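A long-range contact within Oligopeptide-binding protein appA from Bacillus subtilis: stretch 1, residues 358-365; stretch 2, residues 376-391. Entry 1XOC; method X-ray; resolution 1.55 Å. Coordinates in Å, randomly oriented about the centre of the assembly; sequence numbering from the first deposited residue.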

# COMPACT_ATOMS: atom_id res chain seq x y z
N LYS A 358 -7.44 15.49 32.00
CA LYS A 358 -7.80 15.07 30.64
C LYS A 358 -8.52 13.72 30.70
O LYS A 358 -8.13 12.85 31.47
CB LYS A 358 -6.54 14.89 29.78
CG LYS A 358 -6.11 16.12 28.98
CD LYS A 358 -5.31 15.70 27.74
CE LYS A 358 -6.22 15.07 26.66
NZ LYS A 358 -5.48 14.21 25.70
N LYS A 359 -9.54 13.55 29.86
CA LYS A 359 -10.28 12.29 29.83
C LYS A 359 -9.79 11.48 28.65
O LYS A 359 -9.36 12.05 27.66
CB LYS A 359 -11.79 12.54 29.76
CG LYS A 359 -12.34 13.05 28.43
CD LYS A 359 -13.85 13.36 28.51
CE LYS A 359 -14.50 13.47 27.11
NZ LYS A 359 -15.92 12.98 27.05
N PHE A 360 -9.82 10.16 28.77
CA PHE A 360 -9.34 9.28 27.72
C PHE A 360 -10.48 9.13 26.71
O PHE A 360 -11.29 8.21 26.81
CB PHE A 360 -8.91 7.93 28.28
CG PHE A 360 -7.81 7.26 27.49
CD1 PHE A 360 -6.68 6.79 28.14
CD2 PHE A 360 -7.89 7.12 26.10
CE1 PHE A 360 -5.66 6.17 27.44
CE2 PHE A 360 -6.85 6.49 25.40
CZ PHE A 360 -5.74 6.03 26.07
N SER A 361 -10.52 10.07 25.77
CA SER A 361 -11.56 10.17 24.75
C SER A 361 -10.92 10.57 23.43
O SER A 361 -10.15 11.54 23.39
CB SER A 361 -12.55 11.25 25.15
OG SER A 361 -13.52 11.43 24.14
N PHE A 362 -11.23 9.83 22.37
CA PHE A 362 -10.69 10.12 21.04
C PHE A 362 -11.59 9.61 19.93
O PHE A 362 -12.51 8.84 20.16
CB PHE A 362 -9.28 9.52 20.89
CG PHE A 362 -9.25 8.02 20.90
CD1 PHE A 362 -9.25 7.29 19.70
CD2 PHE A 362 -9.21 7.32 22.10
CE1 PHE A 362 -9.25 5.92 19.72
CE2 PHE A 362 -9.20 5.97 22.13
CZ PHE A 362 -9.19 5.24 20.94
N THR A 363 -11.26 10.02 18.71
CA THR A 363 -11.96 9.59 17.50
C THR A 363 -11.13 8.55 16.72
O THR A 363 -9.93 8.75 16.42
CB THR A 363 -12.31 10.80 16.63
OG1 THR A 363 -13.15 11.68 17.39
CG2 THR A 363 -13.01 10.39 15.33
N LEU A 364 -11.78 7.43 16.41
CA LEU A 364 -11.21 6.37 15.56
C LEU A 364 -11.81 6.44 14.16
O LEU A 364 -13.01 6.18 13.94
CB LEU A 364 -11.52 5.01 16.17
CG LEU A 364 -10.96 3.74 15.51
CD1 LEU A 364 -9.45 3.72 15.47
CD2 LEU A 364 -11.46 2.51 16.23
N LYS A 365 -10.94 6.75 13.19
CA LYS A 365 -11.35 6.87 11.79
C LYS A 365 -11.08 5.59 11.00
O LYS A 365 -10.13 4.84 11.31
CB LYS A 365 -10.58 7.99 11.10
CG LYS A 365 -10.94 9.37 11.50
CD LYS A 365 -10.08 10.42 10.79
CE LYS A 365 -10.67 11.80 11.02
NZ LYS A 365 -9.83 12.91 10.49
N ILE A 376 -14.93 -3.31 12.64
CA ILE A 376 -13.85 -3.34 13.61
C ILE A 376 -13.86 -2.10 14.47
O ILE A 376 -13.62 -2.18 15.67
CB ILE A 376 -12.51 -3.46 12.92
CG1 ILE A 376 -12.37 -4.84 12.30
CG2 ILE A 376 -11.36 -3.21 13.92
CD1 ILE A 376 -11.15 -4.99 11.43
N ALA A 377 -14.13 -0.94 13.86
CA ALA A 377 -14.15 0.32 14.63
C ALA A 377 -15.21 0.33 15.73
O ALA A 377 -15.00 0.82 16.86
CB ALA A 377 -14.31 1.50 13.72
N VAL A 378 -16.35 -0.25 15.41
CA VAL A 378 -17.45 -0.36 16.39
C VAL A 378 -17.08 -1.37 17.48
O VAL A 378 -17.30 -1.13 18.66
CB VAL A 378 -18.75 -0.77 15.68
CG1 VAL A 378 -19.82 -1.02 16.67
CG2 VAL A 378 -19.16 0.33 14.66
N VAL A 379 -16.42 -2.46 17.11
CA VAL A 379 -16.00 -3.45 18.10
C VAL A 379 -14.93 -2.88 19.05
O VAL A 379 -14.98 -3.10 20.26
CB VAL A 379 -15.50 -4.74 17.42
CG1 VAL A 379 -14.88 -5.68 18.46
CG2 VAL A 379 -16.63 -5.47 16.68
N VAL A 380 -13.98 -2.15 18.50
CA VAL A 380 -12.99 -1.45 19.32
C VAL A 380 -13.67 -0.46 20.26
O VAL A 380 -13.34 -0.38 21.46
CB VAL A 380 -11.92 -0.75 18.44
CG1 VAL A 380 -10.98 0.10 19.29
CG2 VAL A 380 -11.13 -1.79 17.63
N GLN A 381 -14.64 0.31 19.77
CA GLN A 381 -15.39 1.22 20.65
C GLN A 381 -16.02 0.49 21.80
O GLN A 381 -16.00 0.97 22.93
CB GLN A 381 -16.45 1.94 19.84
CG GLN A 381 -17.40 2.79 20.59
CD GLN A 381 -18.44 3.31 19.64
OE1 GLN A 381 -19.25 2.53 19.11
NE2 GLN A 381 -18.42 4.62 19.40
N GLU A 382 -16.61 -0.67 21.53
CA GLU A 382 -17.30 -1.42 22.58
C GLU A 382 -16.31 -2.03 23.58
O GLU A 382 -16.54 -1.96 24.78
CB GLU A 382 -18.25 -2.47 21.97
CG GLU A 382 -19.46 -1.81 21.28
CD GLU A 382 -20.35 -2.74 20.40
OE1 GLU A 382 -19.94 -3.91 20.14
OE2 GLU A 382 -21.45 -2.29 19.96
N GLN A 383 -15.23 -2.64 23.07
CA GLN A 383 -14.24 -3.29 23.93
C GLN A 383 -13.48 -2.29 24.80
O GLN A 383 -13.23 -2.55 25.98
CB GLN A 383 -13.28 -4.19 23.12
CG GLN A 383 -13.99 -5.43 22.54
CD GLN A 383 -13.10 -6.36 21.75
OE1 GLN A 383 -13.56 -7.35 21.13
NE2 GLN A 383 -11.85 -6.06 21.72
N LEU A 384 -13.12 -1.13 24.25
CA LEU A 384 -12.43 -0.12 25.05
C LEU A 384 -13.34 0.58 26.05
O LEU A 384 -12.87 1.05 27.10
CB LEU A 384 -11.72 0.89 24.15
CG LEU A 384 -10.59 0.30 23.30
CD1 LEU A 384 -9.90 1.37 22.49
CD2 LEU A 384 -9.56 -0.43 24.16
N LYS A 385 -14.64 0.64 25.75
CA LYS A 385 -15.60 1.21 26.70
C LYS A 385 -15.54 0.46 28.04
O LYS A 385 -15.59 1.07 29.10
CB LYS A 385 -17.02 1.15 26.13
CG LYS A 385 -18.07 1.93 26.96
CD LYS A 385 -19.41 2.05 26.22
CE LYS A 385 -20.34 2.98 26.97
NZ LYS A 385 -21.75 3.00 26.45
N LYS A 386 -15.39 -0.86 27.97
CA LYS A 386 -15.32 -1.73 29.15
C LYS A 386 -14.17 -1.40 30.11
O LYS A 386 -14.25 -1.75 31.28
CB LYS A 386 -15.16 -3.19 28.72
CG LYS A 386 -16.31 -3.79 27.90
CD LYS A 386 -15.96 -5.23 27.53
CE LYS A 386 -16.82 -5.81 26.42
NZ LYS A 386 -15.97 -6.73 25.56
N ILE A 387 -13.12 -0.76 29.62
CA ILE A 387 -12.03 -0.32 30.49
C ILE A 387 -11.97 1.21 30.66
O ILE A 387 -10.96 1.76 31.09
CB ILE A 387 -10.67 -0.91 30.06
CG1 ILE A 387 -10.23 -0.35 28.71
CG2 ILE A 387 -10.73 -2.43 30.04
CD1 ILE A 387 -8.81 -0.70 28.38
N GLY A 388 -13.07 1.88 30.35
CA GLY A 388 -13.20 3.31 30.62
C GLY A 388 -12.55 4.23 29.61
O GLY A 388 -12.17 5.35 29.94
N ILE A 389 -12.45 3.76 28.37
CA ILE A 389 -11.93 4.58 27.29
C ILE A 389 -13.07 4.87 26.31
O ILE A 389 -13.75 3.95 25.85
CB ILE A 389 -10.79 3.86 26.59
CG1 ILE A 389 -9.58 3.80 27.54
CG2 ILE A 389 -10.43 4.57 25.28
CD1 ILE A 389 -8.36 3.08 26.99
N GLU A 390 -13.26 6.15 25.99
CA GLU A 390 -14.35 6.63 25.15
C GLU A 390 -13.86 6.85 23.72
O GLU A 390 -12.96 7.65 23.46
CB GLU A 390 -14.90 7.95 25.72
CG GLU A 390 -15.99 8.61 24.89
CD GLU A 390 -16.57 9.85 25.54
OE1 GLU A 390 -15.86 10.86 25.75
OE2 GLU A 390 -17.78 9.82 25.84
N VAL A 391 -14.46 6.13 22.78
CA VAL A 391 -14.12 6.30 21.37
C VAL A 391 -15.34 6.69 20.53
O VAL A 391 -16.42 6.11 20.69
CB VAL A 391 -13.24 5.12 20.80
CG1 VAL A 391 -13.22 3.93 21.65
CG2 VAL A 391 -13.53 4.82 19.31

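The strongest polar contact joins K359 to E390: K359 NZ lies 2.5 Å from E390 OE1, a very short hydrogen bond within a salt bridge, where opposite charges reinforce the donor-acceptor pair. The same carboxylate oxygen accepts a second hydrogen bond, from S361 OG to E390 OE1 at 2.9 Å, so one acidic side chain, extended through two t rotamers, gathers both donors. S361 and E390 can meet in this way because they are bridge partners whose side chains share one face of the sheet.

The backbone pairing is parallel, with S361 opposite E390 and F362 opposite V391. E390 lends both its backbone polar groups to the flanking residues of S361: E390 N donates to F360 O (3.0 Å, nearly linear at 172°), and F362 N donates to E390 O (3.0 Å). Two CA-H...O contacts supplement these bonds: S361 CA to E390 O, the oxygen that also accepts from F362 N, and, one step further along, V391 CA to F362 O, each 3.2 Å.

On the other face, carrying F362 and V391, the chemistry is apolar. V391 CB sits over the F362 ring, 4.3 Å from its centroid, while L384 CD1 and I389 CG2 approach the ring edge, the latter 3.7 Å from F362 CE2. I389 also serves F360: its CD1 lies 3.9 Å from the F360 ring centroid, almost on the ring normal, and its CG2 is 3.7 Å from F360 CD2.

Farther along the strand, L364 points toward the helix, which runs roughly antiparallel to strand 361-365 (154°), the two axes coming within 9.3 Å at their closest approach. L364 CD2 reaches A377 CB and V380 CG1, both at 3.9 Å, and L364 CB meets V391 CG2 at 3.7 Å. A type I turn from K385 to G388 leads the chain from helix to strand; G388 adopts a positive phi, which favours glycine.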